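Local coordinates for hypothetical protein XAC2396 (Xanthomonas axonopodis pv. citri, PDB 2G3W) that is of unknown function but has a compact fold built around a variation of the PD-(D/E)XK nuclease motif, at residues Arg91-Cys96 and Gly124-Leu129. Numbering follows the deposited sequence.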
loop_
_atom_site.group_PDB
_atom_site.type_symbol
_atom_site.label_atom_id
_atom_site.label_comp_id
_atom_site.label_asym_id
_atom_site.label_seq_id
_atom_site.Cartn_x
_atom_site.Cartn_y
_atom_site.Cartn_z
ATOM N N ARG A 91 -13.360 -5.005 18.681
ATOM C CA ARG A 91 -13.880 -3.884 17.904
ATOM C C ARG A 91 -13.471 -4.103 16.437
ATOM O O ARG A 91 -14.258 -3.873 15.530
ATOM C CB ARG A 91 -13.290 -2.576 18.428
ATOM C CG ARG A 91 -14.261 -1.415 18.610
ATOM C CD ARG A 91 -15.249 -1.241 17.429
ATOM N NE ARG A 91 -15.652 0.153 17.177
ATOM C CZ ARG A 91 -16.830 0.692 17.486
ATOM N NH1 ARG A 91 -17.781 -0.019 18.076
ATOM N NH2 ARG A 91 -17.061 1.970 17.208
ATOM N N VAL A 92 -12.258 -4.598 16.206
ATOM C CA VAL A 92 -11.844 -4.867 14.820
ATOM C C VAL A 92 -12.699 -5.989 14.235
ATOM O O VAL A 92 -13.235 -5.857 13.124
ATOM C CB VAL A 92 -10.334 -5.127 14.680
ATOM C CG1 VAL A 92 -9.988 -5.489 13.238
ATOM C CG2 VAL A 92 -9.591 -3.879 15.019
ATOM N N ARG A 93 -12.867 -7.076 14.997
ATOM C CA ARG A 93 -13.650 -8.208 14.530
ATOM C C ARG A 93 -15.072 -7.798 14.174
ATOM O O ARG A 93 -15.572 -8.166 13.122
ATOM C CB ARG A 93 -13.668 -9.333 15.564
ATOM C CG ARG A 93 -14.075 -10.661 14.977
ATOM C CD ARG A 93 -14.372 -11.691 16.042
ATOM N NE ARG A 93 -15.355 -11.248 17.036
ATOM C CZ ARG A 93 -16.652 -11.056 16.799
ATOM N NH1 ARG A 93 -17.155 -11.232 15.581
ATOM N NH2 ARG A 93 -17.451 -10.675 17.788
ATOM N N LYS A 94 -15.705 -7.048 15.077
ATOM C CA LYS A 94 -17.062 -6.529 14.909
ATOM C C LYS A 94 -17.192 -5.707 13.624
ATOM O O LYS A 94 -18.131 -5.910 12.830
ATOM C CB LYS A 94 -17.442 -5.644 16.106
ATOM C CG LYS A 94 -18.858 -5.002 15.993
ATOM C CD LYS A 94 -19.008 -3.668 16.752
ATOM N N ALA A 95 -16.259 -4.779 13.410
ATOM C CA ALA A 95 -16.393 -3.904 12.242
ATOM C C ALA A 95 -16.334 -4.714 10.927
ATOM O O ALA A 95 -17.144 -4.496 10.028
ATOM C CB ALA A 95 -15.345 -2.805 12.276
ATOM N N CYS A 96 -15.425 -5.698 10.838
ATOM C CA CYS A 96 -15.316 -6.499 9.616
ATOM C C CYS A 96 -16.540 -7.373 9.390
ATOM O O CYS A 96 -16.967 -7.641 8.241
ATOM C CB CYS A 96 -14.046 -7.353 9.626
ATOM S SG CYS A 96 -12.573 -6.410 9.119
ATOM N N GLY A 124 -4.397 -10.422 9.034
ATOM C CA GLY A 124 -4.471 -11.139 7.750
ATOM C C GLY A 124 -5.664 -12.087 7.645
ATOM O O GLY A 124 -6.028 -12.486 6.533
ATOM N N ARG A 125 -6.280 -12.434 8.788
ATOM C CA ARG A 125 -7.516 -13.293 8.846
ATOM C C ARG A 125 -8.728 -12.550 8.254
ATOM O O ARG A 125 -9.771 -13.159 7.975
ATOM C CB ARG A 125 -7.851 -13.684 10.305
ATOM C CG ARG A 125 -8.170 -12.460 11.209
ATOM C CD ARG A 125 -8.443 -12.776 12.678
ATOM N NE ARG A 125 -9.831 -13.227 12.898
ATOM C CZ ARG A 125 -10.350 -13.564 14.084
ATOM N NH1 ARG A 125 -9.614 -13.501 15.189
ATOM N NH2 ARG A 125 -11.614 -13.958 14.171
ATOM N N TYR A 126 -8.612 -11.239 8.067
ATOM C CA TYR A 126 -9.742 -10.449 7.509
ATOM C C TYR A 126 -9.513 -10.084 6.049
ATOM O O TYR A 126 -8.407 -9.706 5.694
ATOM C CB TYR A 126 -9.987 -9.165 8.313
ATOM C CG TYR A 126 -10.226 -9.398 9.797
ATOM C CD1 TYR A 126 -11.412 -9.979 10.246
ATOM C CD2 TYR A 126 -9.299 -8.982 10.729
ATOM C CE1 TYR A 126 -11.641 -10.196 11.593
ATOM C CE2 TYR A 126 -9.523 -9.155 12.082
ATOM C CZ TYR A 126 -10.699 -9.787 12.502
ATOM O OH TYR A 126 -10.920 -10.007 13.836
ATOM N N ARG A 127 -10.545 -10.164 5.209
ATOM C CA ARG A 127 -10.381 -9.817 3.777
ATOM C C ARG A 127 -11.023 -8.455 3.352
ATOM O O ARG A 127 -10.827 -7.981 2.222
ATOM C CB ARG A 127 -10.806 -11.002 2.864
ATOM C CG ARG A 127 -12.329 -11.202 2.786
ATOM C CD ARG A 127 -12.776 -12.295 1.804
ATOM N NE ARG A 127 -11.899 -12.515 0.645
ATOM C CZ ARG A 127 -12.028 -11.937 -0.551
ATOM N NH1 ARG A 127 -12.983 -11.054 -0.779
ATOM N NH2 ARG A 127 -11.172 -12.232 -1.521
ATOM N N ASN A 128 -11.762 -7.820 4.264
ATOM C CA ASN A 128 -12.518 -6.605 3.948
ATOM C C ASN A 128 -12.068 -5.460 4.836
ATOM O O ASN A 128 -12.781 -4.478 5.039
ATOM C CB ASN A 128 -14.021 -6.852 4.093
ATOM C CG ASN A 128 -14.441 -7.194 5.536
ATOM O OD1 ASN A 128 -13.692 -7.817 6.287
ATOM N ND2 ASN A 128 -15.661 -6.795 5.906
ATOM N N LEU A 129 -10.866 -5.597 5.359
ATOM C CA LEU A 129 -10.295 -4.620 6.267
ATOM C C LEU A 129 -9.262 -3.757 5.565
ATOM O O LEU A 129 -8.443 -4.257 4.809
ATOM C CB LEU A 129 -9.635 -5.365 7.435
ATOM C CG LEU A 129 -8.838 -4.550 8.467
ATOM C CD1 LEU A 129 -9.708 -3.507 9.141
ATOM C CD2 LEU A 129 -8.285 -5.544 9.504
#
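C96 SG stands anti to its own carbonyl carbon (chi1 -81°) and Y126 CG does the same (chi1 -56°), and the two side chains meet between helix 89-98 and the loop that leads into strand 129-133. C96 SG sits obliquely above the plane of the Y126 ring, 4.3 Å from the ring centroid, in a Cys sulfur-aromatic contact. C96 SG also touches L129 CB, 3.5 Å away at the start of strand 129-133. One turn back along the helix, V92 CG1 lies 3.9 Å from Y126 CE2 and also reaches L129 CD2, continuing the apolar patch. Nearer the exposed R93, the Y126 hydroxyl comes up against the helix, with OH 3.3 Å from R93 CB. R125 folds over the tyrosine: its CG rests 3.6 Å above the ring plane, over the centre, and Y126 OH lies 3.5 Å above the R125 guanidinium plane, over its centre.

The polar tie is N128 ND2 to C96 O, 2.8 Å and nearly straight (164° at the hydrogen), arriving on a carbonyl lone pair and close to the asparagine's amide plane. The same ND2 also bonds R100 O, so one amide nitrogen holds two carbonyls around the end of the helix. With A95 and C96 packed on A102 of strand 101-106, the contact fastens the loop entering strand 129-133 to a helix against the neighbouring parallel strand, within the alpha/beta part of this PD-(D/E)XK-like fold.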